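Local coordinates for protein terminase, large subunit (Bacillus phage spp1, PDB 2WBN) that packages viral DNA into empty capsids as an ATP-driven motor and cuts the genome at the start and end of packaging through its metal-dependent nuclease domain, at residues Ile78-Glu83 with Leu158-Ile163; Pro63-Arg68 with Glu83-Lys88; Gly38-Ala43 with Ala152-Pro157. One frame throughout, in Å; residues are numbered along the deposited sequence.

Interaction 1. Residues Ile78-Glu83 with Leu158-Ile163; sequences IYAIDE and LRTPNI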
loop_
_atom_site.group_PDB
_atom_site.type_symbol
_atom_site.label_atom_id
_atom_site.label_comp_id
_atom_site.label_asym_id
_atom_site.label_seq_id
_atom_site.Cartn_x
_atom_site.Cartn_y
_atom_site.Cartn_z
ATOM N N ILE A 78 10.655 3.974 -3.705
ATOM C CA ILE A 78 9.441 4.407 -3.038
ATOM C C ILE A 78 9.726 4.548 -1.550
ATOM O O ILE A 78 10.565 3.835 -1.008
ATOM C CB ILE A 78 8.252 3.471 -3.315
ATOM C CG1 ILE A 78 8.456 2.062 -2.750
ATOM C CG2 ILE A 78 7.938 3.433 -4.825
ATOM C CD1 ILE A 78 7.176 1.183 -2.869
ATOM N N TYR A 79 9.046 5.494 -0.915
ATOM C CA TYR A 79 9.249 5.820 0.484
ATOM C C TYR A 79 7.901 5.792 1.188
ATOM O O TYR A 79 7.011 6.518 0.773
ATOM C CB TYR A 79 9.780 7.245 0.616
ATOM C CG TYR A 79 11.134 7.527 0.037
ATOM C CD1 TYR A 79 11.284 7.851 -1.306
ATOM C CD2 TYR A 79 12.268 7.522 0.850
ATOM C CE1 TYR A 79 12.522 8.145 -1.821
ATOM C CE2 TYR A 79 13.509 7.817 0.337
ATOM C CZ TYR A 79 13.626 8.119 -0.996
ATOM O OH TYR A 79 14.845 8.411 -1.496
ATOM N N ALA A 80 7.763 4.972 2.238
ATOM C CA ALA A 80 6.521 4.891 3.015
ATOM C C ALA A 80 6.385 6.095 3.928
ATOM O O ALA A 80 7.286 6.393 4.720
ATOM C CB ALA A 80 6.455 3.576 3.811
ATOM N N ILE A 81 5.257 6.796 3.808
ATOM C CA ILE A 81 5.025 8.030 4.563
ATOM C C ILE A 81 4.104 7.770 5.745
ATOM O O ILE A 81 4.391 8.174 6.874
ATOM C CB ILE A 81 4.407 9.139 3.665
ATOM C CG1 ILE A 81 5.360 9.486 2.516
ATOM C CG2 ILE A 81 4.078 10.375 4.504
ATOM C CD1 ILE A 81 4.830 10.559 1.530
ATOM N N ASP A 82 2.986 7.097 5.481
ATOM C CA ASP A 82 2.022 6.850 6.518
ATOM C C ASP A 82 1.136 5.652 6.163
ATOM O O ASP A 82 1.197 5.123 5.056
ATOM C CB ASP A 82 1.195 8.114 6.738
ATOM C CG ASP A 82 0.722 8.284 8.173
ATOM O OD1 ASP A 82 0.843 7.343 8.985
ATOM O OD2 ASP A 82 0.213 9.382 8.489
ATOM N N GLU A 83 0.344 5.220 7.142
ATOM C CA GLU A 83 -0.534 4.074 7.001
ATOM C C GLU A 83 -1.653 4.147 8.048
ATOM O O GLU A 83 -1.532 4.841 9.066
ATOM C CB GLU A 83 0.258 2.773 7.199
ATOM C CG GLU A 83 0.672 2.551 8.653
ATOM C CD GLU A 83 1.570 1.359 8.902
ATOM O OE1 GLU A 83 2.121 0.788 7.942
ATOM O OE2 GLU A 83 1.731 0.987 10.093
ATOM N N LEU A 158 9.217 3.558 12.528
ATOM C CA LEU A 158 8.652 4.550 13.438
ATOM C C LEU A 158 7.396 5.216 12.873
ATOM O O LEU A 158 6.529 5.651 13.635
ATOM C CB LEU A 158 9.712 5.612 13.784
ATOM C CG LEU A 158 10.941 5.101 14.522
ATOM C CD1 LEU A 158 11.921 6.261 14.882
ATOM C CD2 LEU A 158 10.523 4.377 15.786
ATOM N N ARG A 159 7.301 5.286 11.543
ATOM C CA ARG A 159 6.174 5.904 10.856
ATOM C C ARG A 159 5.165 4.885 10.413
ATOM O O ARG A 159 3.956 5.120 10.546
ATOM C CB ARG A 159 6.651 6.642 9.604
ATOM C CG ARG A 159 7.643 7.709 9.889
ATOM C CD ARG A 159 8.164 8.405 8.633
ATOM N NE ARG A 159 9.160 9.384 9.032
ATOM C CZ ARG A 159 8.886 10.620 9.447
ATOM N NH1 ARG A 159 7.635 11.075 9.481
ATOM N NH2 ARG A 159 9.878 11.407 9.824
ATOM N N THR A 160 5.643 3.776 9.841
ATOM C CA THR A 160 4.726 2.790 9.231
ATOM C C THR A 160 5.066 1.381 9.682
ATOM O O THR A 160 5.651 0.607 8.913
ATOM C CB THR A 160 4.717 2.866 7.689
ATOM O OG1 THR A 160 6.030 2.632 7.157
ATOM C CG2 THR A 160 4.205 4.247 7.206
ATOM N N PRO A 161 4.736 1.051 10.942
ATOM C CA PRO A 161 5.173 -0.252 11.508
ATOM C C PRO A 161 4.543 -1.466 10.841
ATOM O O PRO A 161 5.183 -2.518 10.764
ATOM C CB PRO A 161 4.759 -0.173 12.974
ATOM C CG PRO A 161 3.725 0.891 13.041
ATOM C CD PRO A 161 4.071 1.878 11.957
ATOM N N ASN A 162 3.304 -1.320 10.366
ATOM C CA ASN A 162 2.634 -2.422 9.695
ATOM C C ASN A 162 3.237 -2.732 8.324
ATOM O O ASN A 162 3.521 -3.896 8.012
ATOM C CB ASN A 162 1.118 -2.142 9.549
ATOM C CG ASN A 162 0.389 -2.182 10.874
ATOM O OD1 ASN A 162 0.239 -3.253 11.456
ATOM N ND2 ASN A 162 -0.064 -1.024 11.364
ATOM N N ILE A 163 3.433 -1.706 7.516
ATOM C CA ILE A 163 4.151 -1.838 6.241
ATOM C C ILE A 163 5.528 -2.492 6.461
ATOM O O ILE A 163 5.885 -3.455 5.775
ATOM C CB ILE A 163 4.333 -0.465 5.530
ATOM C CG1 ILE A 163 3.000 0.079 5.024
ATOM C CG2 ILE A 163 5.291 -0.584 4.318
ATOM C CD1 ILE A 163 3.048 1.537 4.565
HETATM O O HOH W 1 7.931 4.699 6.831
HETATM O O HOH W 2 4.955 10.003 8.693
HETATM O O HOH W 3 2.565 7.388 11.047
#
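In the RNase H-like nuclease domain, the carboxylate of E83, on strand 77-86, takes hold of the first turn of helix 161-169 at N162 and I163. The side chain of E83 starts out between its own backbone N and carbonyl carbon (chi1 72°) and then runs on extended, crossing T160 and bringing both oxygens to the helix start. OE1 accepts I163 N at 2.9 Å and OE2 accepts N162 N at 2.8 Å; each bond uses the syn lone pair, so the carboxylate straddles two successive amides. OE2 is gripped a second time, by N162 ND2 at 3.0 Å, which approaches from well above the carboxylate plane. These three bonds hold the E83 carboxylate against rotation, and the partial positive charge of the helix start probably adds to the attraction.

Beside this polar grip, T160 lays CG2 over D82 CA (3.5 Å), and I163 CD1 reaches A80 CB (4.0 Å). The strand carries a classic beta bulge, I81 and D82 both facing R68. Waters fill in along it: one joins A80 O to T160 OG1, and another links I81 O to the edge of the R159 guanidinium, whose NH2 is held by D42 and I40 O. D82 OD2 bonds to Y103 OH, while a third water, 2.7 Å from D82 OD1 and 2.7 Å from R159 O, donates to both.

Interaction 2. Residues Pro63-Arg68 with Glu83-Lys88; sequences PLAFVR and ELVDHK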
loop_
_atom_site.group_PDB
_atom_site.type_symbol
_atom_site.label_atom_id
_atom_site.label_comp_id
_atom_site.label_asym_id
_atom_site.label_seq_id
_atom_site.Cartn_x
_atom_site.Cartn_y
_atom_site.Cartn_z
ATOM N N PRO A 63 -7.835 -6.774 7.817
ATOM C CA PRO A 63 -8.015 -5.366 8.131
ATOM C C PRO A 63 -8.134 -4.469 6.913
ATOM O O PRO A 63 -7.586 -4.762 5.847
ATOM C CB PRO A 63 -6.731 -5.006 8.878
ATOM C CG PRO A 63 -5.692 -5.876 8.234
ATOM C CD PRO A 63 -6.415 -7.161 7.844
ATOM N N LEU A 64 -8.786 -3.336 7.112
ATOM C CA LEU A 64 -8.655 -2.231 6.183
ATOM C C LEU A 64 -7.199 -1.754 6.289
ATOM O O LEU A 64 -6.638 -1.711 7.388
ATOM C CB LEU A 64 -9.639 -1.114 6.544
ATOM C CG LEU A 64 -9.487 0.237 5.811
ATOM C CD1 LEU A 64 -10.895 0.874 5.706
ATOM C CD2 LEU A 64 -8.520 1.185 6.528
ATOM N N ALA A 65 -6.582 -1.448 5.159
ATOM C CA ALA A 65 -5.197 -0.944 5.124
ATOM C C ALA A 65 -5.090 0.221 4.143
ATOM O O ALA A 65 -5.302 0.050 2.926
ATOM C CB ALA A 65 -4.241 -2.055 4.748
ATOM N N PHE A 66 -4.860 1.412 4.703
ATOM C CA PHE A 66 -4.567 2.623 3.942
ATOM C C PHE A 66 -3.053 2.857 3.935
ATOM O O PHE A 66 -2.417 2.807 4.992
ATOM C CB PHE A 66 -5.251 3.833 4.582
ATOM C CG PHE A 66 -4.823 5.151 4.003
ATOM C CD1 PHE A 66 -5.367 5.609 2.808
ATOM C CD2 PHE A 66 -3.870 5.925 4.640
ATOM C CE1 PHE A 66 -4.973 6.817 2.267
ATOM C CE2 PHE A 66 -3.460 7.139 4.099
ATOM C CZ PHE A 66 -4.007 7.582 2.912
ATOM N N VAL A 67 -2.483 3.113 2.760
ATOM C CA VAL A 67 -1.044 3.436 2.661
ATOM C C VAL A 67 -0.847 4.731 1.871
ATOM O O VAL A 67 -1.602 5.016 0.935
ATOM C CB VAL A 67 -0.226 2.269 2.042
ATOM C CG1 VAL A 67 -0.428 0.980 2.859
ATOM C CG2 VAL A 67 -0.570 2.046 0.520
ATOM N N ARG A 68 0.168 5.506 2.274
ATOM C CA ARG A 68 0.622 6.690 1.564
ATOM C C ARG A 68 2.141 6.595 1.371
ATOM O O ARG A 68 2.873 6.402 2.341
ATOM C CB ARG A 68 0.266 7.941 2.351
ATOM C CG ARG A 68 0.768 9.274 1.775
ATOM C CD ARG A 68 0.511 10.399 2.794
ATOM N NE ARG A 68 0.937 11.738 2.346
ATOM C CZ ARG A 68 0.202 12.598 1.635
ATOM N NH1 ARG A 68 -1.020 12.289 1.234
ATOM N NH2 ARG A 68 0.708 13.789 1.298
ATOM N N GLU A 83 0.344 5.220 7.142
ATOM C CA GLU A 83 -0.534 4.074 7.001
ATOM C C GLU A 83 -1.653 4.147 8.048
ATOM O O GLU A 83 -1.532 4.841 9.066
ATOM C CB GLU A 83 0.258 2.773 7.199
ATOM C CG GLU A 83 0.672 2.551 8.653
ATOM C CD GLU A 83 1.570 1.359 8.902
ATOM O OE1 GLU A 83 2.121 0.788 7.942
ATOM O OE2 GLU A 83 1.731 0.987 10.093
ATOM N N LEU A 84 -2.731 3.413 7.788
ATOM C CA LEU A 84 -3.735 3.104 8.788
ATOM C C LEU A 84 -4.160 1.667 8.545
ATOM O O LEU A 84 -4.643 1.331 7.461
ATOM C CB LEU A 84 -4.952 4.040 8.694
ATOM C CG LEU A 84 -6.074 3.842 9.718
ATOM C CD1 LEU A 84 -5.649 4.217 11.157
ATOM C CD2 LEU A 84 -7.309 4.641 9.302
ATOM N N VAL A 85 -3.980 0.828 9.556
ATOM C CA VAL A 85 -4.410 -0.566 9.526
ATOM C C VAL A 85 -5.421 -0.779 10.650
ATOM O O VAL A 85 -5.116 -0.562 11.831
ATOM C CB VAL A 85 -3.213 -1.524 9.646
ATOM C CG1 VAL A 85 -3.682 -2.999 9.597
ATOM C CG2 VAL A 85 -2.179 -1.237 8.523
ATOM N N ASP A 86 -6.618 -1.225 10.288
ATOM C CA ASP A 86 -7.719 -1.367 11.229
ATOM C C ASP A 86 -8.498 -2.641 10.951
ATOM O O ASP A 86 -9.132 -2.771 9.889
ATOM C CB ASP A 86 -8.612 -0.142 11.038
ATOM C CG ASP A 86 -9.604 0.046 12.126
ATOM O OD1 ASP A 86 -9.695 -0.817 13.031
ATOM O OD2 ASP A 86 -10.316 1.099 12.062
ATOM N N HIS A 87 -8.459 -3.567 11.912
ATOM C CA HIS A 87 -9.227 -4.794 11.844
ATOM C C HIS A 87 -10.712 -4.579 12.098
ATOM O O HIS A 87 -11.514 -5.390 11.699
ATOM C CB HIS A 87 -8.676 -5.844 12.815
ATOM C CG HIS A 87 -7.374 -6.426 12.366
ATOM N ND1 HIS A 87 -6.162 -5.835 12.653
ATOM C CD2 HIS A 87 -7.095 -7.510 11.599
ATOM C CE1 HIS A 87 -5.193 -6.527 12.084
ATOM N NE2 HIS A 87 -5.728 -7.551 11.443
ATOM N N LYS A 88 -11.050 -3.489 12.772
ATOM C CA LYS A 88 -12.440 -3.125 13.091
ATOM C C LYS A 88 -12.793 -2.014 12.122
ATOM O O LYS A 88 -12.639 -0.811 12.412
ATOM C CB LYS A 88 -12.526 -2.697 14.552
ATOM C CG LYS A 88 -12.183 -3.889 15.452
ATOM C CD LYS A 88 -12.355 -3.630 16.886
ATOM C CE LYS A 88 -11.589 -4.651 17.686
ATOM N NZ LYS A 88 -12.307 -5.957 17.820
#
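P63 lies against H87 and V85, and its ring can be traced atom by atom. CB stands 3.6 Å from the centroid of the H87 imidazole, almost exactly on the ring normal, in a CH-pi contact; the same carbon touches V85 CG1 at 3.7 Å. Further out, CG sits 3.6 Å from H87 NE2, and CD, closing back to the proline nitrogen, stays over the same face near H87 CD2. Although the first bond of the H87 side chain leads away, H87 CG lies anti to its carbonyl carbon (chi1 -72°), which swings the imidazole back alongside P63.

From here the two strands form the antiparallel beta hairpin of strands 64-72 and 77-86, in the central sheet of the RNase H-like nuclease domain. L64 with D86 and F66 with L84 are hydrogen-bonded pairs (F66 N to L84 O, 2.8 Å); A65 with V85 and V67 with E83 are non-hydrogen-bonded ones. On the face of L64, F66 and L84, covered by helix 91-100, F66 CB meets L84 CB at 4.1 Å and the phenyl edge turns to L84 N. Helix 190-198 covers the face of V67 and V85 and brings H190, a manganese ligand, against P63. At the hairpin's open end D86 OD1 accepts K88 N at 3.0 Å in an Asx turn, while OD2 forms a salt bridge with R93.

Interaction 3. Residues Gly38-Ala43 with Ala152-Pro157; sequences GIITDA and AIVIDP
Hydrogen bonding across this contact centres on one carboxylate, that of D156, which receives backbone N-H groups of G38 and I40. OD1 accepts from G38 N at 2.9 Å and OD2 from I40 N at 3.2 Å, both donors standing above the carboxylate plane by roughly 40°. The chain thus curls over one face of the group and does not meet it at its edge. CG of D156 lies anti to the backbone N (chi1 -171°), a torsion that carries the carboxylate out from the end of strand 152-155 into this curl. G38 begins the curl with a positive phi of 79°. OD1 also takes the N-H of L158, two residues on, as in an Asx turn, whereas R159 NE forms a long, weak ion pair with OD2. That neighbouring positive charge may ease the approach of I40 O, an acceptor 3.2 Å from OD2.

Apolar contacts gather round V154. Its CG1 faces both isoleucines, 3.9 Å from I39 CG2 and 4.2 Å from I40 CG1, each side chain crossing the valine at a slant. I39 CG2 also rests on the strand backbone, 3.5 Å from I155 O, and I40 CD1 comes down on V154 O at 3.8 Å.

Past the contact, T41 is the N-cap of helix 42-47: its side chain caps a backbone N of the first turn, and E44 OE2 reaches back to T41 N, as in a capping box. The contact lies away from the metal-binding residues. It ties the connection between edge strand 33-35 and helix 42-47 to strand 152-155, the parallel neighbour of that edge strand, at the margin of the mixed sheet of an RNase H-like nuclease domain.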
loop_
_atom_site.group_PDB
_atom_site.type_symbol
_atom_site.label_atom_id
_atom_site.label_comp_id
_atom_site.label_asym_id
_atom_site.label_seq_id
_atom_site.Cartn_x
_atom_site.Cartn_y
_atom_site.Cartn_z
ATOM N N GLY A 38 13.921 5.763 11.989
ATOM C CA GLY A 38 14.435 7.079 11.661
ATOM C C GLY A 38 14.956 7.302 10.254
ATOM O O GLY A 38 15.417 8.383 9.963
ATOM N N ILE A 39 14.880 6.306 9.373
ATOM C CA ILE A 39 15.467 6.418 8.035
ATOM C C ILE A 39 14.775 7.487 7.164
ATOM O O ILE A 39 15.364 7.973 6.202
ATOM C CB ILE A 39 15.457 5.032 7.314
ATOM C CG1 ILE A 39 16.496 4.969 6.196
ATOM C CG2 ILE A 39 14.032 4.681 6.813
ATOM C CD1 ILE A 39 16.655 3.546 5.633
ATOM N N ILE A 40 13.533 7.851 7.493
ATOM C CA ILE A 40 12.853 8.966 6.817
ATOM C C ILE A 40 12.668 10.108 7.819
ATOM O O ILE A 40 12.021 9.919 8.845
ATOM C CB ILE A 40 11.482 8.544 6.234
ATOM C CG1 ILE A 40 11.675 7.483 5.139
ATOM C CG2 ILE A 40 10.749 9.757 5.668
ATOM C CD1 ILE A 40 10.439 6.672 4.804
ATOM N N THR A 41 13.255 11.276 7.534
ATOM C CA THR A 41 13.167 12.434 8.444
ATOM C C THR A 41 11.898 13.257 8.208
ATOM O O THR A 41 11.248 13.188 7.153
ATOM C CB THR A 41 14.385 13.396 8.318
ATOM O OG1 THR A 41 14.435 13.927 6.992
ATOM C CG2 THR A 41 15.717 12.695 8.654
ATOM N N ASP A 42 11.547 14.042 9.214
ATOM C CA ASP A 42 10.437 14.984 9.104
ATOM C C ASP A 42 10.629 15.945 7.920
ATOM O O ASP A 42 9.679 16.248 7.191
ATOM C CB ASP A 42 10.321 15.777 10.405
ATOM C CG ASP A 42 9.520 15.049 11.476
ATOM O OD1 ASP A 42 9.115 13.873 11.284
ATOM O OD2 ASP A 42 9.305 15.676 12.537
ATOM N N ALA A 43 11.867 16.383 7.722
ATOM C CA ALA A 43 12.220 17.302 6.644
ATOM C C ALA A 43 11.973 16.672 5.287
ATOM O O ALA A 43 11.481 17.334 4.375
ATOM C CB ALA A 43 13.673 17.733 6.774
ATOM N N ALA A 152 14.914 0.542 -4.517
ATOM C CA ALA A 152 14.766 0.511 -3.071
ATOM C C ALA A 152 13.322 0.758 -2.644
ATOM O O ALA A 152 12.646 1.631 -3.206
ATOM C CB ALA A 152 15.696 1.556 -2.436
ATOM N N ILE A 153 12.867 -0.012 -1.657
ATOM C CA ILE A 153 11.621 0.274 -0.936
ATOM C C ILE A 153 12.015 0.685 0.470
ATOM O O ILE A 153 12.524 -0.140 1.233
ATOM C CB ILE A 153 10.715 -0.952 -0.866
ATOM C CG1 ILE A 153 10.315 -1.391 -2.274
ATOM C CG2 ILE A 153 9.452 -0.673 0.011
ATOM C CD1 ILE A 153 9.589 -2.735 -2.310
ATOM N N VAL A 154 11.766 1.953 0.801
ATOM C CA VAL A 154 12.331 2.600 1.983
ATOM C C VAL A 154 11.230 2.782 2.996
ATOM O O VAL A 154 10.228 3.466 2.732
ATOM C CB VAL A 154 12.976 3.972 1.665
ATOM C CG1 VAL A 154 13.650 4.548 2.900
ATOM C CG2 VAL A 154 13.980 3.850 0.525
ATOM N N ILE A 155 11.419 2.167 4.155
ATOM C CA ILE A 155 10.398 2.098 5.182
ATOM C C ILE A 155 11.003 2.403 6.540
ATOM O O ILE A 155 11.990 1.783 6.962
ATOM C CB ILE A 155 9.725 0.696 5.254
ATOM C CG1 ILE A 155 9.273 0.200 3.873
ATOM C CG2 ILE A 155 8.496 0.723 6.240
ATOM C CD1 ILE A 155 8.992 -1.309 3.849
ATOM N N ASP A 156 10.369 3.332 7.237
ATOM C CA ASP A 156 10.744 3.700 8.586
ATOM C C ASP A 156 9.704 3.099 9.539
ATOM O O ASP A 156 8.536 3.553 9.558
ATOM C CB ASP A 156 10.724 5.213 8.668
ATOM C CG ASP A 156 11.305 5.766 9.955
ATOM O OD1 ASP A 156 11.325 5.061 10.999
ATOM O OD2 ASP A 156 11.715 6.954 9.910
ATOM N N PRO A 157 10.099 2.083 10.327
ATOM C CA PRO A 157 9.141 1.475 11.233
ATOM C C PRO A 157 8.563 2.430 12.273
ATOM O O PRO A 157 7.559 2.132 12.876
ATOM C CB PRO A 157 9.941 0.362 11.908
ATOM C CG PRO A 157 11.066 0.120 11.056
ATOM C CD PRO A 157 11.423 1.450 10.460
#

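How the interactions relate
Interaction 2 lies within the sheet, where regular backbone pairing joins two neighbouring strands and mostly apolar side chains cover both faces, the one under helix 190-198 lying near the metal ligands. Interactions 1 and 3 instead attach non-strand elements to the sheet through carboxylates that collect backbone N-H groups: E83 reaches a helix start, D156 a loop. E83 belongs to both interactions 1 and 2, and R68 bonds to I81 and D82 at the bulge, so strand 77-86 links them. R159 of interaction 1 reaches I40 O of interaction 3, and I78 O accepts V154 N. Interaction 1, partly buried, is bridged by three waters; interaction 3, though buried, lies farthest from the chain's centre.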